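Local coordinates for protein glycinin A3B4 subunit (Glycine max, PDB 2D5F) that serves as a seed storage protein, an 11S globulin of soybean whose two-cupin subunits assemble into hexamers and probably act as a nutrient reserve for the seedling, at residues S63-M68 and F152-D157; M329-N334 and L359-Q364; A388-Y393 and V443-H448. One frame throughout, in Å; residues are numbered along the deposited sequence.

Contact 1 (S63-M68 and F152-D157); sequences SPYPQM and FNNQLD
P64 and N154 meet where two loop segments of the N-terminal cupin pass each other, and together they supply over half of the 210 Å² buried between them. Their side chains lie alongside and point the same way, yet the closest approach is to a backbone carbonyl: N154 CB stands 3.3 Å from P64 O. A C-H...O contact from N154 CA meets the same oxygen, bent to 125° at the hydrogen. P64 O is buried here and finds no conventional hydrogen-bond partner in the model, so the CA-H...O contact from N154 is at most a modest substitute.

The carboxamide of N154 is turned into its own loop. With CG anti to the backbone N (chi1 178°), the group reaches forward, and OD1 accepts from L156 N at 3.1 Å, the bond that defines an Asx turn. That donor lies well above the carbonyl plane. ND2 bonds to T149 O and more weakly to D157 O, 3.0 Å away, so both ends of the amide are held, which would limit its rotation.

In the cupin fold, strands 67-73 and 141-147 are antiparallel neighbours; P66 and M68 still pair with D148 and L146, and beyond that pairing the two segments meet as loops. Here the side chains of L156 and P64 cross at about a right angle, L156 CD1 3.7 Å from P64 CG. Y65 stands beside N154, its CD1 3.8 Å from N154 ND2, the ring and amide planes 48° apart. One ring face takes S63 CB near its rim, while Y65 OH bonds to R161 N. Across the subunit boundary, N427 of a neighbouring subunit packs on P64, and Q426 of that chain bonds to the backbone of N153 and Q155.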
loop_
_atom_site.group_PDB
_atom_site.type_symbol
_atom_site.label_atom_id
_atom_site.label_comp_id
_atom_site.label_asym_id
_atom_site.label_seq_id
_atom_site.Cartn_x
_atom_site.Cartn_y
_atom_site.Cartn_z
ATOM N N SER B 63 -2.139 -7.256 26.796
ATOM C CA SER B 63 -1.242 -6.131 27.047
ATOM C C SER B 63 -1.330 -5.173 25.854
ATOM O O SER B 63 -1.627 -5.592 24.732
ATOM C CB SER B 63 0.198 -6.621 27.227
ATOM O OG SER B 63 0.318 -7.418 28.395
ATOM N N PRO B 64 -1.067 -3.878 26.083
ATOM C CA PRO B 64 -1.126 -2.843 25.042
ATOM C C PRO B 64 0.057 -2.741 24.079
ATOM O O PRO B 64 0.364 -1.658 23.584
ATOM C CB PRO B 64 -1.322 -1.566 25.850
ATOM C CG PRO B 64 -0.465 -1.825 27.048
ATOM C CD PRO B 64 -0.790 -3.279 27.401
ATOM N N TYR B 65 0.718 -3.862 23.814
ATOM C CA TYR B 65 1.844 -3.888 22.883
ATOM C C TYR B 65 1.998 -5.325 22.424
ATOM O O TYR B 65 1.478 -6.237 23.053
ATOM C CB TYR B 65 3.142 -3.404 23.553
ATOM C CG TYR B 65 3.321 -3.901 24.973
ATOM C CD1 TYR B 65 2.958 -3.104 26.063
ATOM C CD2 TYR B 65 3.809 -5.184 25.227
ATOM C CE1 TYR B 65 3.073 -3.572 27.373
ATOM C CE2 TYR B 65 3.925 -5.663 26.530
ATOM C CZ TYR B 65 3.554 -4.852 27.599
ATOM O OH TYR B 65 3.647 -5.333 28.889
ATOM N N PRO B 66 2.683 -5.549 21.301
ATOM C CA PRO B 66 2.800 -6.952 20.911
ATOM C C PRO B 66 3.869 -7.693 21.700
ATOM O O PRO B 66 4.744 -7.081 22.313
ATOM C CB PRO B 66 3.101 -6.877 19.415
ATOM C CG PRO B 66 3.785 -5.582 19.251
ATOM C CD PRO B 66 3.076 -4.648 20.203
ATOM N N GLN B 67 3.751 -9.017 21.719
ATOM C CA GLN B 67 4.722 -9.871 22.389
ATOM C C GLN B 67 5.141 -10.910 21.364
ATOM O O GLN B 67 4.318 -11.381 20.575
ATOM C CB GLN B 67 4.107 -10.619 23.579
ATOM C CG GLN B 67 3.661 -9.770 24.751
ATOM C CD GLN B 67 3.055 -10.614 25.865
ATOM O OE1 GLN B 67 3.711 -11.502 26.412
ATOM N NE2 GLN B 67 1.798 -10.343 26.197
ATOM N N MET B 68 6.423 -11.240 21.355
ATOM C CA MET B 68 6.920 -12.283 20.471
ATOM C C MET B 68 7.490 -13.305 21.441
ATOM O O MET B 68 8.399 -13.001 22.203
ATOM C CB MET B 68 8.007 -11.770 19.543
ATOM C CG MET B 68 8.580 -12.873 18.674
ATOM S SD MET B 68 9.620 -12.240 17.371
ATOM C CE MET B 68 8.441 -12.196 16.046
ATOM N N PHE B 152 5.165 1.334 18.563
ATOM C CA PHE B 152 4.355 2.492 18.209
ATOM C C PHE B 152 2.887 2.354 18.619
ATOM O O PHE B 152 2.244 3.345 18.952
ATOM C CB PHE B 152 4.438 2.720 16.695
ATOM C CG PHE B 152 3.915 4.052 16.249
ATOM C CD1 PHE B 152 4.625 5.220 16.516
ATOM C CD2 PHE B 152 2.720 4.141 15.538
ATOM C CE1 PHE B 152 4.156 6.462 16.082
ATOM C CE2 PHE B 152 2.241 5.380 15.100
ATOM C CZ PHE B 152 2.963 6.541 15.372
ATOM N N ASN B 153 2.364 1.128 18.594
ATOM C CA ASN B 153 0.965 0.864 18.945
ATOM C C ASN B 153 0.632 1.068 20.428
ATOM O O ASN B 153 -0.541 1.141 20.795
ATOM C CB ASN B 153 0.572 -0.570 18.556
ATOM C CG ASN B 153 0.515 -0.782 17.049
ATOM O OD1 ASN B 153 -0.195 -0.066 16.334
ATOM N ND2 ASN B 153 1.256 -1.777 16.560
ATOM N N ASN B 154 1.656 1.140 21.274
ATOM C CA ASN B 154 1.443 1.337 22.707
ATOM C C ASN B 154 1.325 2.833 22.953
ATOM O O ASN B 154 2.317 3.556 22.930
ATOM C CB ASN B 154 2.613 0.749 23.510
ATOM C CG ASN B 154 2.472 0.978 25.011
ATOM O OD1 ASN B 154 1.434 1.439 25.494
ATOM N ND2 ASN B 154 3.518 0.654 25.752
ATOM N N GLN B 155 0.100 3.292 23.179
ATOM C CA GLN B 155 -0.152 4.709 23.392
ATOM C C GLN B 155 -0.185 5.128 24.854
ATOM O O GLN B 155 -0.544 6.260 25.168
ATOM C CB GLN B 155 -1.459 5.102 22.691
ATOM C CG GLN B 155 -1.466 4.716 21.213
ATOM C CD GLN B 155 -2.625 5.306 20.421
ATOM O OE1 GLN B 155 -2.626 5.251 19.196
ATOM N NE2 GLN B 155 -3.612 5.861 21.109
ATOM N N LEU B 156 0.204 4.225 25.748
ATOM C CA LEU B 156 0.215 4.531 27.179
ATOM C C LEU B 156 1.576 5.125 27.552
ATOM O O LEU B 156 1.805 6.324 27.379
ATOM C CB LEU B 156 -0.094 3.253 27.968
ATOM C CG LEU B 156 -1.507 2.719 27.665
ATOM C CD1 LEU B 156 -1.768 1.420 28.399
ATOM C CD2 LEU B 156 -2.539 3.783 28.077
ATOM N N ASP B 157 2.471 4.304 28.089
ATOM C CA ASP B 157 3.822 4.755 28.401
ATOM C C ASP B 157 4.728 3.538 28.340
ATOM O O ASP B 157 4.259 2.441 28.065
ATOM C CB ASP B 157 3.910 5.465 29.760
ATOM C CG ASP B 157 3.299 4.672 30.882
ATOM O OD1 ASP B 157 2.517 5.272 31.649
ATOM O OD2 ASP B 157 3.597 3.469 31.005
#

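Contact 2 (M329-N334 and L359-Q364); sequences MKLHEN and LPALRQ
Two torsions carry L359 to K330: CG lies anti to the backbone N (chi1 -156°), and a chi2 of 52° then swings CD1 against the lysine. L359 CD1 lies 3.4 Å from K330 O and 3.6 Å from K330 CD, the two side chains crossing at about a right angle. Beyond CG the lysine chain bends at chi3 and again at chi4, which brings the ammonium back over its own segment. There NZ bonds to H332 O at 2.8 Å, with a C=O...N angle of 162°, and forms a salt bridge to E333 OE1 modelled at a short 2.5 Å. The glutamate's other oxygen, OE2, pairs with R340, so its charge is shared between two cations.

Strand 332-334 is an outermost strand of the N-terminal cupin's sheet within this chain, although it comes late in the sequence: L331 and E333 make backbone bonds to V124 and V122. Shortly before it, C327 is tied to C85 by a disulfide. The partner segment belongs to the C-terminal cupin, so the contact joins the two halves of the subunit. Segment 359-364 opens with a type I turn from L359 to L362 and runs into a short, weakly bonded helix.

A361 sits within that turn and offers a single methyl to two partners, M329 CG at 3.8 Å from A361 CB and L331 CD2 at 3.9 Å from it. No direct hydrogen bond crosses between the segments. A water instead donates to K330 O at 2.7 Å and receives a weak bond from A361 N. L357 of a neighbouring subunit packs on both K330 and P360.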
loop_
_atom_site.group_PDB
_atom_site.type_symbol
_atom_site.label_atom_id
_atom_site.label_comp_id
_atom_site.label_asym_id
_atom_site.label_seq_id
_atom_site.Cartn_x
_atom_site.Cartn_y
_atom_site.Cartn_z
ATOM N N MET B 329 -5.921 -14.939 11.685
ATOM C CA MET B 329 -4.574 -14.359 11.577
ATOM C C MET B 329 -3.554 -15.401 12.065
ATOM O O MET B 329 -3.632 -15.853 13.211
ATOM C CB MET B 329 -4.524 -13.090 12.463
ATOM C CG MET B 329 -3.232 -12.262 12.459
ATOM S SD MET B 329 -3.255 -10.836 13.655
ATOM C CE MET B 329 -3.594 -9.449 12.563
ATOM N N LYS B 330 -2.623 -15.801 11.197
ATOM C CA LYS B 330 -1.604 -16.787 11.571
ATOM C C LYS B 330 -0.714 -16.137 12.610
ATOM O O LYS B 330 -0.105 -15.100 12.346
ATOM C CB LYS B 330 -0.761 -17.184 10.361
ATOM C CG LYS B 330 0.200 -18.341 10.619
ATOM C CD LYS B 330 1.125 -18.539 9.428
ATOM C CE LYS B 330 1.547 -19.996 9.248
ATOM N NZ LYS B 330 2.388 -20.516 10.350
ATOM N N LEU B 331 -0.614 -16.747 13.787
ATOM C CA LEU B 331 0.174 -16.153 14.850
ATOM C C LEU B 331 1.229 -17.042 15.482
ATOM O O LEU B 331 1.611 -16.848 16.643
ATOM C CB LEU B 331 -0.762 -15.610 15.930
ATOM C CG LEU B 331 -1.563 -14.375 15.513
ATOM C CD1 LEU B 331 -2.578 -14.026 16.588
ATOM C CD2 LEU B 331 -0.612 -13.215 15.279
ATOM N N HIS B 332 1.714 -18.011 14.719
ATOM C CA HIS B 332 2.750 -18.891 15.224
ATOM C C HIS B 332 3.482 -19.542 14.061
ATOM O O HIS B 332 2.897 -19.814 13.010
ATOM C CB HIS B 332 2.141 -19.928 16.180
ATOM C CG HIS B 332 2.111 -21.321 15.639
ATOM N ND1 HIS B 332 2.839 -22.347 16.202
ATOM C CD2 HIS B 332 1.453 -21.857 14.586
ATOM C CE1 HIS B 332 2.633 -23.455 15.515
ATOM N NE2 HIS B 332 1.796 -23.186 14.530
ATOM N N GLU B 333 4.775 -19.767 14.254
ATOM C CA GLU B 333 5.617 -20.353 13.228
ATOM C C GLU B 333 6.821 -21.007 13.896
ATOM O O GLU B 333 7.350 -20.480 14.876
ATOM C CB GLU B 333 6.113 -19.244 12.292
ATOM C CG GLU B 333 6.733 -19.728 10.995
ATOM C CD GLU B 333 5.689 -20.277 10.040
ATOM O OE1 GLU B 333 4.667 -19.590 9.834
ATOM O OE2 GLU B 333 5.886 -21.385 9.497
ATOM N N ASN B 334 7.257 -22.152 13.381
ATOM C CA ASN B 334 8.435 -22.781 13.952
ATOM C C ASN B 334 9.624 -21.975 13.454
ATOM O O ASN B 334 9.640 -21.548 12.302
ATOM C CB ASN B 334 8.610 -24.219 13.477
ATOM C CG ASN B 334 9.878 -24.846 14.028
ATOM O OD1 ASN B 334 9.906 -25.314 15.172
ATOM N ND2 ASN B 334 10.946 -24.824 13.233
ATOM N N LEU B 359 5.555 -14.443 8.433
ATOM C CA LEU B 359 4.397 -14.261 9.294
ATOM C C LEU B 359 3.943 -12.818 9.055
ATOM O O LEU B 359 4.406 -11.892 9.720
ATOM C CB LEU B 359 4.816 -14.482 10.752
ATOM C CG LEU B 359 3.752 -14.893 11.762
ATOM C CD1 LEU B 359 2.982 -16.110 11.246
ATOM C CD2 LEU B 359 4.434 -15.205 13.093
ATOM N N PRO B 360 3.028 -12.612 8.086
ATOM C CA PRO B 360 2.507 -11.288 7.730
ATOM C C PRO B 360 1.991 -10.397 8.852
ATOM O O PRO B 360 2.034 -9.173 8.736
ATOM C CB PRO B 360 1.435 -11.605 6.681
ATOM C CG PRO B 360 1.002 -12.968 7.033
ATOM C CD PRO B 360 2.306 -13.660 7.344
ATOM N N ALA B 361 1.503 -10.998 9.931
ATOM C CA ALA B 361 0.998 -10.218 11.058
ATOM C C ALA B 361 2.105 -9.345 11.665
ATOM O O ALA B 361 1.836 -8.294 12.249
ATOM C CB ALA B 361 0.427 -11.152 12.121
ATOM N N LEU B 362 3.350 -9.780 11.516
ATOM C CA LEU B 362 4.481 -9.046 12.064
ATOM C C LEU B 362 4.642 -7.657 11.459
ATOM O O LEU B 362 5.222 -6.767 12.079
ATOM C CB LEU B 362 5.765 -9.862 11.880
ATOM C CG LEU B 362 5.795 -11.141 12.728
ATOM C CD1 LEU B 362 7.003 -11.982 12.384
ATOM C CD2 LEU B 362 5.796 -10.760 14.203
ATOM N N ARG B 363 4.120 -7.464 10.254
ATOM C CA ARG B 363 4.226 -6.170 9.599
ATOM C C ARG B 363 3.627 -5.057 10.460
ATOM O O ARG B 363 4.194 -3.973 10.566
ATOM C CB ARG B 363 3.536 -6.209 8.239
ATOM C CG ARG B 363 3.874 -5.024 7.364
ATOM C CD ARG B 363 3.675 -5.366 5.899
ATOM N NE ARG B 363 4.569 -4.583 5.053
ATOM C CZ ARG B 363 4.491 -3.265 4.902
ATOM N NH1 ARG B 363 3.550 -2.575 5.534
ATOM N NH2 ARG B 363 5.362 -2.633 4.125
ATOM N N GLN B 364 2.494 -5.325 11.094
ATOM C CA GLN B 364 1.878 -4.310 11.942
ATOM C C GLN B 364 2.460 -4.244 13.354
ATOM O O GLN B 364 2.248 -3.261 14.058
ATOM C CB GLN B 364 0.367 -4.542 12.041
ATOM C CG GLN B 364 -0.383 -4.310 10.739
ATOM C CD GLN B 364 -0.052 -2.968 10.096
ATOM O OE1 GLN B 364 1.037 -2.777 9.550
ATOM N NE2 GLN B 364 -0.990 -2.031 10.166
HETATM O O HOH W 1 0.257 -14.103 9.873
#

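Contact 3 (A388-Y393 and V443-H448); sequences ANSVIY and VFKTHH
V391 and F444 exchange the two shortest hydrogen bonds of this contact. V391 N donates to F444 O at 2.8 Å, and F444 N returns a bond to V391 O at 2.9 Å. Further along, T446 N gives a longer bond to N389 O, 3.2 Å, while N389 N reaches T446 OG1 only weakly. A water closes this end, 2.9 Å from both N389 ND2 and T446 OG1. N389 OD1 accepts from Q426 N, and its ND2 also binds Q155 O of a neighbouring subunit; T446 OG1 faces the side chain of that same Q155, whose amide orientation is uncertain.

The strands run antiparallel at 162°, as neighbours in the jelly-roll sheet of the C-terminal cupin. V391 and F444 form the hydrogen-bonded pair, flanked by the non-hydrogen-bonded pairs S390 with K445 and I392 with V443. T446 then turns the chain off the strand as the centre of an inverse gamma turn.

On the face of S390 and I392, V443 CG1 touches S390 CB, 3.7 Å away, and I392 CG1, 3.9 Å away, the valine and isoleucine lying side by side; a magnesium ion lies close to this valine. K445 stretches out beyond its CG, which passes 3.3 Å from S390 OG, and its NZ bonds to Q370 OE1. An alanine in place of K445 would probably uncover the serine hydroxyl, still bonded to N385 OD1, and leave Q370 OE1 without its ammonium partner. On the other face F444 packs on L146 of the N-terminal cupin, and Y393 packs on I144.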
loop_
_atom_site.group_PDB
_atom_site.type_symbol
_atom_site.label_atom_id
_atom_site.label_comp_id
_atom_site.label_asym_id
_atom_site.label_seq_id
_atom_site.Cartn_x
_atom_site.Cartn_y
_atom_site.Cartn_z
ATOM N N ALA B 388 17.409 -1.927 13.305
ATOM C CA ALA B 388 16.724 -2.403 14.498
ATOM C C ALA B 388 17.621 -2.733 15.673
ATOM O O ALA B 388 18.766 -3.129 15.495
ATOM C CB ALA B 388 15.895 -3.629 14.149
ATOM N N ASN B 389 17.088 -2.544 16.877
ATOM C CA ASN B 389 17.804 -2.914 18.081
ATOM C C ASN B 389 17.562 -4.417 18.153
ATOM O O ASN B 389 16.598 -4.920 17.567
ATOM C CB ASN B 389 17.204 -2.249 19.323
ATOM C CG ASN B 389 17.633 -0.815 19.481
ATOM O OD1 ASN B 389 18.786 -0.476 19.233
ATOM N ND2 ASN B 389 16.711 0.036 19.919
ATOM N N SER B 390 18.414 -5.135 18.872
ATOM C CA SER B 390 18.255 -6.579 18.975
ATOM C C SER B 390 18.429 -7.042 20.405
ATOM O O SER B 390 19.098 -6.381 21.199
ATOM C CB SER B 390 19.293 -7.290 18.103
ATOM O OG SER B 390 19.110 -6.982 16.739
ATOM N N VAL B 391 17.818 -8.175 20.728
ATOM C CA VAL B 391 17.940 -8.751 22.064
ATOM C C VAL B 391 18.179 -10.251 21.919
ATOM O O VAL B 391 17.321 -10.993 21.423
ATOM C CB VAL B 391 16.673 -8.527 22.913
ATOM C CG1 VAL B 391 16.924 -8.999 24.344
ATOM C CG2 VAL B 391 16.288 -7.050 22.895
ATOM N N ILE B 392 19.360 -10.683 22.336
ATOM C CA ILE B 392 19.732 -12.082 22.260
ATOM C C ILE B 392 19.380 -12.809 23.547
ATOM O O ILE B 392 19.603 -12.296 24.641
ATOM C CB ILE B 392 21.254 -12.246 22.053
ATOM C CG1 ILE B 392 21.669 -11.680 20.697
ATOM C CG2 ILE B 392 21.635 -13.717 22.141
ATOM C CD1 ILE B 392 23.171 -11.573 20.529
ATOM N N TYR B 393 18.799 -13.994 23.411
ATOM C CA TYR B 393 18.495 -14.823 24.570
ATOM C C TYR B 393 19.103 -16.177 24.224
ATOM O O TYR B 393 18.722 -16.794 23.230
ATOM C CB TYR B 393 16.991 -14.988 24.800
ATOM C CG TYR B 393 16.701 -15.949 25.936
ATOM C CD1 TYR B 393 16.783 -15.534 27.266
ATOM C CD2 TYR B 393 16.446 -17.301 25.684
ATOM C CE1 TYR B 393 16.626 -16.444 28.321
ATOM C CE2 TYR B 393 16.288 -18.221 26.730
ATOM C CZ TYR B 393 16.384 -17.781 28.048
ATOM O OH TYR B 393 16.262 -18.681 29.083
ATOM N N VAL B 443 17.208 -14.261 18.534
ATOM C CA VAL B 443 17.501 -12.838 18.588
ATOM C C VAL B 443 16.246 -12.115 18.182
ATOM O O VAL B 443 15.794 -12.256 17.051
ATOM C CB VAL B 443 18.574 -12.392 17.588
ATOM C CG1 VAL B 443 19.000 -10.961 17.902
ATOM C CG2 VAL B 443 19.735 -13.313 17.625
ATOM N N PHE B 444 15.678 -11.350 19.102
ATOM C CA PHE B 444 14.487 -10.589 18.786
ATOM C C PHE B 444 14.963 -9.256 18.207
ATOM O O PHE B 444 15.919 -8.666 18.706
ATOM C CB PHE B 444 13.660 -10.348 20.047
ATOM C CG PHE B 444 13.243 -11.608 20.764
ATOM C CD1 PHE B 444 13.925 -12.033 21.902
ATOM C CD2 PHE B 444 12.145 -12.345 20.323
ATOM C CE1 PHE B 444 13.518 -13.173 22.598
ATOM C CE2 PHE B 444 11.727 -13.492 21.012
ATOM C CZ PHE B 444 12.412 -13.907 22.151
ATOM N N LYS B 445 14.324 -8.789 17.142
ATOM C CA LYS B 445 14.707 -7.514 16.539
ATOM C C LYS B 445 13.455 -6.654 16.411
ATOM O O LYS B 445 12.406 -7.132 15.967
ATOM C CB LYS B 445 15.367 -7.743 15.175
ATOM C CG LYS B 445 16.602 -8.643 15.266
ATOM C CD LYS B 445 17.354 -8.747 13.951
ATOM C CE LYS B 445 18.528 -9.708 14.080
ATOM N NZ LYS B 445 19.283 -9.805 12.805
ATOM N N THR B 446 13.571 -5.388 16.810
ATOM C CA THR B 446 12.441 -4.463 16.794
ATOM C C THR B 446 12.069 -3.806 15.460
ATOM O O THR B 446 11.917 -2.585 15.361
ATOM C CB THR B 446 12.616 -3.373 17.881
ATOM O OG1 THR B 446 13.901 -2.757 17.749
ATOM C CG2 THR B 446 12.507 -3.998 19.268
ATOM N N HIS B 447 11.920 -4.643 14.442
ATOM C CA HIS B 447 11.506 -4.210 13.119
ATOM C C HIS B 447 10.894 -5.447 12.468
ATOM O O HIS B 447 11.395 -6.557 12.660
ATOM C CB HIS B 447 12.696 -3.687 12.314
ATOM C CG HIS B 447 12.303 -2.989 11.048
ATOM N ND1 HIS B 447 11.879 -3.664 9.923
ATOM C CD2 HIS B 447 12.243 -1.671 10.740
ATOM C CE1 HIS B 447 11.574 -2.793 8.976
ATOM N NE2 HIS B 447 11.785 -1.576 9.447
ATOM N N HIS B 448 9.807 -5.254 11.714
ATOM C CA HIS B 448 9.090 -6.353 11.057
ATOM C C HIS B 448 9.908 -7.072 9.990
ATOM O O HIS B 448 9.611 -8.208 9.630
ATOM C CB HIS B 448 7.777 -5.836 10.442
ATOM C CG HIS B 448 7.953 -5.066 9.166
ATOM N ND1 HIS B 448 8.010 -5.674 7.927
ATOM C CD2 HIS B 448 8.080 -3.735 8.935
ATOM C CE1 HIS B 448 8.163 -4.753 6.991
ATOM N NE2 HIS B 448 8.208 -3.569 7.577
HETATM O O HOH W 2 13.883 -0.652 19.812
#

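Overall arrangement
The three contacts lie with their centres 16 Å apart pairwise and meet where the two cupins adjoin. Contact 1 reaches contact 2 through N153 ND2, 3.1 Å from Q364 O in a probable hydrogen bond, and through M68 CE, 3.5 Å from L362 CD2. M68 O also lies 3.6 Å from F444 CE2 of contact 3, whose H448 CB comes within 3.2 Å of L362 O in contact 2. Segment 63-68 also reaches the carbonate pocket, since Q67 OE1 bonds to R50, one of its residues. Between subunits, the 152-157 loop meets the 388-393 segment of a neighbouring chain, consistent with a part in assembly.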